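PDB 5E1V: polyketide synthase PksL from Bacillus subtilis, which probably dehydrates beta-hydroxyacyl intermediates through its dehydratase domain during assembly of the polyketide bacillaene. Local coordinates for residues 227-232 with 253-258; 41-46 with 185-190. One frame throughout, in Å; residues are numbered along the deposited sequence.

Interaction 1: 227-232 with 253-258; sequences ALLQTD and LEFFNA
Asp232 and Ala258 are joined through one water that the aspartate's carboxylate and the alanine's backbone hold between them. The water accepts a bond from Ala258 N at 2.7 Å and donates one to Asp232 OD2. The same oxygen, OD2, lies 3.7 Å from Ala258 CB, a plain van der Waals touch beside the water bridge. The other carboxylate oxygen is taken up by its own neighbour: Thr231 OG1 donates to Asp232 OD1 over 2.8 Å, arriving from above the carboxylate plane, 37° out of it. CG of Asp232 sits between the backbone N and the carbonyl carbon (chi1 62°), and from there the group bridges the hydroxyl of Thr231 and the water. With both oxygens engaged, the two bonds probably limit the turning of the carboxylate.

The segments belong to the second of the hotdog-fold halves of the dehydratase domain, in which antiparallel strands wrap round a long central helix. Residues 227-232 run from the loop after strand 215-225 to the start of strand 232-245, while 253-258 finish strand 248-256 and turn out of it. Helix 190-203 lies against both, through Ile193 on Leu229 and Ser196 on Phe255.

Further in, the contact is apolar. Leu229 comes at the Phe255 side chain nearly square-on, and one methyl does the touching: CD1 of Leu229 reaches Phe255 CG at 3.8 Å and CB at 3.9 Å. The approach to the ring is oblique, an off-centre CH-pi contact with CD1 4.2 Å from the centroid of the Phe255 ring and 29° off its normal. Val263 and Ala264 of strand 262-273 pack on Leu229 and Phe255 respectively, while Cys233 and Thr235 also touch the Phe255 side chain.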
ATOM      1  N   ALA A 227     -14.585   4.297   3.645  1.00 19.65           N
ATOM      2  CA  ALA A 227     -14.539   5.440   2.724  1.00 18.00           C
ATOM      3  C   ALA A 227     -13.203   5.393   1.942  1.00 17.25           C
ATOM      4  O   ALA A 227     -12.234   4.726   2.303  1.00 16.55           O
ATOM      5  CB  ALA A 227     -14.692   6.770   3.453  1.00 20.16           C
ATOM      6  N   LEU A 228     -13.215   6.030   0.799  1.00 17.80           N
ATOM      7  CA  LEU A 228     -12.032   6.095  -0.046  1.00 16.27           C
ATOM      8  C   LEU A 228     -10.922   6.919   0.562  1.00 16.10           C
ATOM      9  O   LEU A 228     -11.156   7.872   1.351  1.00 14.16           O
ATOM     10  CB  LEU A 228     -12.459   6.727  -1.371  1.00 16.71           C
ATOM     11  CG  LEU A 228     -13.550   6.066  -2.199  1.00 17.40           C
ATOM     12  CD1 LEU A 228     -13.519   6.583  -3.675  1.00 17.51           C
ATOM     13  CD2 LEU A 228     -13.450   4.531  -2.268  1.00 15.97           C
ATOM     14  N   LEU A 229      -9.678   6.629   0.185  1.00 13.41           N
ATOM     15  CA  LEU A 229      -8.560   7.465   0.537  1.00 15.82           C
ATOM     16  C   LEU A 229      -7.907   7.977  -0.722  1.00 17.61           C
ATOM     17  O   LEU A 229      -7.180   7.259  -1.348  1.00 15.18           O
ATOM     18  CB  LEU A 229      -7.529   6.671   1.345  1.00 16.65           C
ATOM     19  CG  LEU A 229      -8.121   6.109   2.609  1.00 17.56           C
ATOM     20  CD1 LEU A 229      -7.214   4.978   3.159  1.00 15.71           C
ATOM     21  CD2 LEU A 229      -8.232   7.200   3.607  1.00 18.30           C
ATOM     22  N   GLN A 230      -8.155   9.243  -1.061  1.00 17.23           N
ATOM     23  CA  GLN A 230      -7.793   9.759  -2.385  1.00 19.24           C
ATOM     24  C   GLN A 230      -6.725  10.836  -2.398  1.00 19.11           C
ATOM     25  O   GLN A 230      -5.743  10.711  -3.125  1.00 18.85           O
ATOM     26  CB  GLN A 230      -9.019  10.304  -3.066  1.00 18.83           C
ATOM     27  CG  GLN A 230     -10.197   9.340  -3.102  1.00 20.86           C
ATOM     28  CD  GLN A 230     -11.358   9.835  -3.867  1.00 22.97           C
ATOM     29  OE1 GLN A 230     -12.240  10.430  -3.298  1.00 24.80           O
ATOM     30  NE2 GLN A 230     -11.446   9.489  -5.137  1.00 22.62           N
ATOM     31  N   THR A 231      -6.941  11.902  -1.591  1.00 20.01           N
ATOM     32  CA  THR A 231      -6.077  13.109  -1.551  1.00 22.37           C
ATOM     33  C   THR A 231      -5.158  13.219  -0.352  1.00 24.01           C
ATOM     34  O   THR A 231      -4.032  13.814  -0.426  1.00 20.74           O
ATOM     35  CB  THR A 231      -6.954  14.353  -1.628  1.00 26.70           C
ATOM     36  OG1 THR A 231      -8.072  14.182  -0.714  1.00 24.67           O
ATOM     37  CG2 THR A 231      -7.543  14.520  -2.985  1.00 26.33           C
ATOM     38  N   ASP A 232      -5.621  12.684   0.780  1.00 21.64           N
ATOM     39  CA  ASP A 232      -4.930  12.930   2.049  1.00 23.71           C
ATOM     40  C   ASP A 232      -5.441  11.937   3.067  1.00 22.54           C
ATOM     41  O   ASP A 232      -6.535  11.399   2.883  1.00 23.28           O
ATOM     42  CB  ASP A 232      -5.171  14.412   2.542  1.00 25.07           C
ATOM     43  CG  ASP A 232      -6.636  14.722   2.804  1.00 24.59           C
ATOM     44  OD1 ASP A 232      -7.360  15.111   1.878  1.00 25.11           O
ATOM     45  OD2 ASP A 232      -7.115  14.464   3.925  1.00 28.21           O
ATOM     46  N   LEU A 253      -1.720  -0.375  10.222  1.00 21.57           N
ATOM     47  CA  LEU A 253      -1.907   0.996   9.759  1.00 20.46           C
ATOM     48  C   LEU A 253      -3.362   1.413   9.924  1.00 18.69           C
ATOM     49  O   LEU A 253      -4.249   0.749   9.415  1.00 21.76           O
ATOM     50  CB  LEU A 253      -1.481   1.136   8.239  1.00 19.48           C
ATOM     51  CG  LEU A 253      -0.056   0.788   7.793  1.00 22.04           C
ATOM     52  CD1 LEU A 253       0.175   0.945   6.254  1.00 23.65           C
ATOM     53  CD2 LEU A 253       1.020   1.501   8.635  1.00 21.29           C
ATOM     54  N   GLU A 254      -3.630   2.532  10.618  1.00 17.46           N
ATOM     55  CA  GLU A 254      -5.015   2.941  10.857  1.00 17.13           C
ATOM     56  C   GLU A 254      -5.249   4.235  10.116  1.00 15.86           C
ATOM     57  O   GLU A 254      -4.542   5.174  10.359  1.00 20.90           O
ATOM     58  CB  GLU A 254      -5.273   3.110  12.367  1.00 17.85           C
ATOM     59  CG  GLU A 254      -5.035   1.824  13.115  1.00 19.80           C
ATOM     60  CD  GLU A 254      -5.235   2.016  14.595  1.00 22.91           C
ATOM     61  OE1 GLU A 254      -6.429   2.028  15.032  1.00 26.75           O
ATOM     62  OE2 GLU A 254      -4.189   2.221  15.261  1.00 26.32           O
ATOM     63  N   PHE A 255      -6.214   4.280   9.218  1.00 17.16           N
ATOM     64  CA  PHE A 255      -6.455   5.451   8.422  1.00 18.08           C
ATOM     65  C   PHE A 255      -7.616   6.311   8.903  1.00 19.65           C
ATOM     66  O   PHE A 255      -8.720   5.848   9.081  1.00 20.35           O
ATOM     67  CB  PHE A 255      -6.568   5.107   6.956  1.00 17.42           C
ATOM     68  CG  PHE A 255      -5.404   4.311   6.447  1.00 17.48           C
ATOM     69  CD1 PHE A 255      -5.419   2.903   6.538  1.00 17.28           C
ATOM     70  CD2 PHE A 255      -4.344   4.910   5.842  1.00 18.09           C
ATOM     71  CE1 PHE A 255      -4.374   2.150   6.044  1.00 18.47           C
ATOM     72  CE2 PHE A 255      -3.283   4.152   5.393  1.00 16.19           C
ATOM     73  CZ  PHE A 255      -3.307   2.788   5.460  1.00 18.20           C
ATOM     74  N   PHE A 256      -7.338   7.612   9.029  1.00 19.67           N
ATOM     75  CA  PHE A 256      -8.342   8.598   9.391  1.00 21.83           C
ATOM     76  C   PHE A 256      -8.498   9.747   8.391  1.00 21.82           C
ATOM     77  O   PHE A 256      -7.501  10.238   7.836  1.00 23.47           O
ATOM     78  CB  PHE A 256      -7.931   9.211  10.747  1.00 23.13           C
ATOM     79  CG  PHE A 256      -7.885   8.232  11.862  1.00 25.74           C
ATOM     80  CD1 PHE A 256      -6.763   7.486  12.091  1.00 24.80           C
ATOM     81  CD2 PHE A 256      -8.963   8.073  12.699  1.00 30.03           C
ATOM     82  CE1 PHE A 256      -6.714   6.570  13.094  1.00 25.33           C
ATOM     83  CE2 PHE A 256      -8.920   7.175  13.732  1.00 28.04           C
ATOM     84  CZ  PHE A 256      -7.782   6.421  13.933  1.00 27.16           C
ATOM     85  N   ASN A 257      -9.737  10.215   8.201  1.00 23.06           N
ATOM     86  CA  ASN A 257      -9.961  11.388   7.349  1.00 22.14           C
ATOM     87  C   ASN A 257      -9.521  12.701   8.047  1.00 25.94           C
ATOM     88  O   ASN A 257      -9.144  12.720   9.217  1.00 25.15           O
ATOM     89  CB  ASN A 257     -11.377  11.421   6.720  1.00 24.12           C
ATOM     90  CG  ASN A 257     -12.497  11.594   7.747  1.00 25.75           C
ATOM     91  OD1 ASN A 257     -12.235  12.004   8.884  1.00 26.46           O
ATOM     92  ND2 ASN A 257     -13.722  11.173   7.384  1.00 24.13           N
ATOM     93  N   ALA A 258      -9.538  13.793   7.311  1.00 29.51           N
ATOM     94  CA  ALA A 258      -9.022  15.059   7.833  1.00 34.82           C
ATOM     95  C   ALA A 258      -9.871  15.538   9.031  1.00 35.23           C
ATOM     96  O   ALA A 258      -9.378  16.253   9.911  1.00 38.36           O
ATOM     97  CB  ALA A 258      -9.006  16.099   6.706  1.00 33.71           C
TER
HETATM   98  O   HOH W   1      -9.788  13.381   4.645  1.00 28.88           O

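Interaction 2: 41-46 with 185-190; sequences IFREHG and GFMFHP
Arg43 runs alongside Met187, the two chains pointing opposite ways. At the root of the arginine, CB is 3.9 Å from Met187 SD. CG stands anti to the backbone N (chi1 -178°), which sends the chain out from helix 34-44 toward the 185-190 loop. CD then rests 3.7 Å from the sulfur of Met187, with the methyl CE of that methionine slightly farther off. A bend at chi3 (67°) turns the end of the chain, and NE comes to 3.5 Å from Met187 SD.

Here the helix belongs to the first hotdog half of the dehydratase and the loop to the second, just ahead of helix 190-203, so the contact spans the two halves. The guanidinium lays one face on the methionine, whose CG sits 3.5 Å from Arg43 CZ, over the centre of the group. At its edge, near the plane, Arg43 NH2 gives a weak hydrogen bond to Gly185 O, 3.2 Å long and bent to 133°. Gln40, one turn back on the helix, is the stronger partner: its OE1 accepts from NH2 while its NE2 donates to Gly185 O. Cutting this side chain back to an alanine would strip the flat cover from Met187 CG and would probably leave Gln40 OE1 without its charged donor.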
ATOM      1  N   ILE A  41     -11.265  -3.168  -9.377  1.00 12.46           N
ATOM      2  CA  ILE A  41     -11.847  -4.257 -10.062  1.00 13.96           C
ATOM      3  C   ILE A  41     -13.282  -4.552  -9.518  1.00 14.95           C
ATOM      4  O   ILE A  41     -14.255  -4.691 -10.269  1.00 14.82           O
ATOM      5  CB  ILE A  41     -10.951  -5.495  -9.961  1.00 15.16           C
ATOM      6  CG1 ILE A  41      -9.700  -5.267 -10.840  1.00 16.67           C
ATOM      7  CG2 ILE A  41     -11.662  -6.725 -10.498  1.00 16.32           C
ATOM      8  CD1 ILE A  41      -8.615  -6.193 -10.465  1.00 18.71           C
ATOM      9  N   PHE A  42     -13.395  -4.672  -8.220  1.00 14.37           N
ATOM     10  CA  PHE A  42     -14.739  -4.967  -7.643  1.00 13.75           C
ATOM     11  C   PHE A  42     -15.694  -3.822  -7.804  1.00 15.30           C
ATOM     12  O   PHE A  42     -16.926  -4.034  -8.005  1.00 16.19           O
ATOM     13  CB  PHE A  42     -14.521  -5.290  -6.196  1.00 14.61           C
ATOM     14  CG  PHE A  42     -14.094  -6.745  -6.006  1.00 14.91           C
ATOM     15  CD1 PHE A  42     -15.030  -7.745  -5.888  1.00 15.08           C
ATOM     16  CD2 PHE A  42     -12.748  -7.100  -6.059  1.00 14.09           C
ATOM     17  CE1 PHE A  42     -14.596  -9.046  -5.683  1.00 13.64           C
ATOM     18  CE2 PHE A  42     -12.326  -8.404  -5.970  1.00 15.02           C
ATOM     19  CZ  PHE A  42     -13.262  -9.370  -5.775  1.00 15.72           C
ATOM     20  N   ARG A  43     -15.172  -2.590  -7.716  1.00 13.54           N
ATOM     21  CA  ARG A  43     -16.008  -1.401  -7.950  1.00 15.84           C
ATOM     22  C   ARG A  43     -16.616  -1.442  -9.368  1.00 15.50           C
ATOM     23  O   ARG A  43     -17.807  -1.032  -9.567  1.00 15.83           O
ATOM     24  CB  ARG A  43     -15.242  -0.103  -7.762  1.00 15.71           C
ATOM     25  CG  ARG A  43     -16.164   1.098  -7.978  1.00 17.48           C
ATOM     26  CD  ARG A  43     -15.557   2.402  -7.459  1.00 18.73           C
ATOM     27  NE  ARG A  43     -14.386   2.775  -8.271  1.00 17.53           N
ATOM     28  CZ  ARG A  43     -13.778   3.968  -8.168  1.00 18.09           C
ATOM     29  NH1 ARG A  43     -14.285   4.856  -7.339  1.00 15.22           N
ATOM     30  NH2 ARG A  43     -12.724   4.242  -8.903  1.00 16.34           N
ATOM     31  N   GLU A  44     -15.818  -1.876 -10.332  1.00 16.26           N
ATOM     32  CA  GLU A  44     -16.275  -1.867 -11.727  1.00 17.38           C
ATOM     33  C   GLU A  44     -17.462  -2.806 -11.927  1.00 18.29           C
ATOM     34  O   GLU A  44     -18.307  -2.586 -12.837  1.00 14.02           O
ATOM     35  CB  GLU A  44     -15.098  -2.227 -12.646  1.00 20.39           C
ATOM     36  N   HIS A  45     -17.551  -3.810 -11.026  1.00 15.88           N
ATOM     37  CA  HIS A  45     -18.655  -4.793 -10.998  1.00 16.14           C
ATOM     38  C   HIS A  45     -19.719  -4.499  -9.987  1.00 15.85           C
ATOM     39  O   HIS A  45     -20.656  -5.313  -9.853  1.00 17.99           O
ATOM     40  CB  HIS A  45     -18.095  -6.179 -10.834  1.00 15.38           C
ATOM     41  CG  HIS A  45     -17.290  -6.595 -12.017  1.00 17.07           C
ATOM     42  ND1 HIS A  45     -15.940  -6.347 -12.161  1.00 18.19           N
ATOM     43  CD2 HIS A  45     -17.688  -7.197 -13.152  1.00 15.20           C
ATOM     44  CE1 HIS A  45     -15.543  -6.783 -13.346  1.00 17.00           C
ATOM     45  NE2 HIS A  45     -16.590  -7.304 -13.962  1.00 22.50           N
ATOM     46  N   GLY A  46     -19.629  -3.365  -9.302  1.00 14.67           N
ATOM     47  CA  GLY A  46     -20.765  -2.821  -8.534  1.00 16.72           C
ATOM     48  C   GLY A  46     -20.573  -2.842  -7.071  1.00 16.70           C
ATOM     49  O   GLY A  46     -21.489  -2.501  -6.329  1.00 17.99           O
ATOM     50  N   GLY A 185      -9.768   9.555  -9.504  1.00 23.94           N
ATOM     51  CA  GLY A 185     -10.066   8.221 -10.003  1.00 22.72           C
ATOM     52  C   GLY A 185      -9.585   7.077  -9.115  1.00 20.41           C
ATOM     53  O   GLY A 185      -9.973   5.922  -9.306  1.00 21.49           O
ATOM     54  N   PHE A 186      -8.817   7.385  -8.117  1.00 17.60           N
ATOM     55  CA  PHE A 186      -8.330   6.353  -7.192  1.00 15.55           C
ATOM     56  C   PHE A 186      -9.279   6.022  -6.025  1.00 14.39           C
ATOM     57  O   PHE A 186     -10.164   6.830  -5.638  1.00 12.48           O
ATOM     58  CB  PHE A 186      -6.962   6.861  -6.657  1.00 15.00           C
ATOM     59  CG  PHE A 186      -5.938   6.796  -7.669  1.00 15.18           C
ATOM     60  CD1 PHE A 186      -5.716   7.877  -8.489  1.00 17.38           C
ATOM     61  CD2 PHE A 186      -5.168   5.629  -7.860  1.00 15.85           C
ATOM     62  CE1 PHE A 186      -4.807   7.810  -9.541  1.00 16.94           C
ATOM     63  CE2 PHE A 186      -4.254   5.539  -8.862  1.00 17.11           C
ATOM     64  CZ  PHE A 186      -4.051   6.652  -9.721  1.00 20.71           C
ATOM     65  N   MET A 187      -9.075   4.836  -5.438  1.00 13.61           N
ATOM     66  CA  MET A 187      -9.899   4.427  -4.304  1.00 13.38           C
ATOM     67  C   MET A 187      -9.036   4.436  -3.024  1.00 13.95           C
ATOM     68  O   MET A 187      -9.427   4.948  -1.990  1.00 14.83           O
ATOM     69  CB  MET A 187     -10.490   3.085  -4.538  1.00 14.70           C
ATOM     70  CG  MET A 187     -11.512   3.054  -5.635  1.00 14.93           C
ATOM     71  SD  MET A 187     -12.329   1.470  -5.794  1.00 14.83           S
ATOM     72  CE  MET A 187     -13.236   1.463  -4.299  1.00 14.13           C
ATOM     73  N   PHE A 188      -7.861   3.806  -3.105  1.00 14.13           N
ATOM     74  CA  PHE A 188      -6.907   3.817  -2.017  1.00 12.18           C
ATOM     75  C   PHE A 188      -5.556   4.180  -2.600  1.00 13.41           C
ATOM     76  O   PHE A 188      -4.762   3.286  -3.022  1.00 12.71           O
ATOM     77  CB  PHE A 188      -6.993   2.427  -1.300  1.00 12.65           C
ATOM     78  CG  PHE A 188      -8.352   2.195  -0.782  1.00 11.84           C
ATOM     79  CD1 PHE A 188      -8.729   2.872   0.373  1.00 11.47           C
ATOM     80  CD2 PHE A 188      -9.272   1.318  -1.392  1.00 10.91           C
ATOM     81  CE1 PHE A 188     -10.038   2.764   0.859  1.00 11.57           C
ATOM     82  CE2 PHE A 188     -10.566   1.235  -0.906  1.00 11.84           C
ATOM     83  CZ  PHE A 188     -10.946   1.987   0.228  1.00 12.05           C
ATOM     84  N   HIS A 189      -5.318   5.519  -2.672  1.00 11.76           N
ATOM     85  CA  HIS A 189      -4.239   5.973  -3.467  1.00 12.88           C
ATOM     86  C   HIS A 189      -2.932   5.333  -3.072  1.00 11.41           C
ATOM     87  O   HIS A 189      -2.461   5.535  -1.954  1.00  9.86           O
ATOM     88  CB  HIS A 189      -4.073   7.506  -3.383  1.00 13.08           C
ATOM     89  CG  HIS A 189      -3.401   8.075  -4.590  1.00 13.52           C
ATOM     90  ND1 HIS A 189      -2.058   7.996  -4.779  1.00 13.75           N
ATOM     91  CD2 HIS A 189      -3.884   8.825  -5.607  1.00 13.08           C
ATOM     92  CE1 HIS A 189      -1.732   8.582  -5.896  1.00 13.32           C
ATOM     93  NE2 HIS A 189      -2.835   9.068  -6.442  1.00 14.71           N
ATOM     94  N   PRO A 190      -2.266   4.598  -4.007  1.00 12.58           N
ATOM     95  CA  PRO A 190      -0.910   4.055  -3.649  1.00 10.78           C
ATOM     96  C   PRO A 190       0.138   4.951  -3.033  1.00 12.30           C
ATOM     97  O   PRO A 190       0.807   4.527  -2.199  1.00 11.34           O
ATOM     98  CB  PRO A 190      -0.433   3.465  -4.922  1.00 11.61           C
ATOM     99  CG  PRO A 190      -1.756   3.031  -5.613  1.00 11.15           C
ATOM    100  CD  PRO A 190      -2.602   4.206  -5.395  1.00 11.69           C
TER

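How the interactions relate
The centres of the two contacts are 14 Å apart, and their loops are stitched together directly: Leu229 N is 2.8 Å from Met187 O and Leu229 O is 2.9 Å from His189 N, both probable hydrogen bonds. Both segments of interaction 2 come earlier in the chain than either of interaction 1. Interaction 2 joins helix 34-44 of the first hotdog half to the loop entering helix 190-203, whereas interaction 1 stays within the second half, between a loop and the end of strand 248-256. Segment 185-190 therefore lies between the first half's helix and segment 227-232, so a chain of contacts leads from helix 34-44 through the loop to segment 227-232 in the second half.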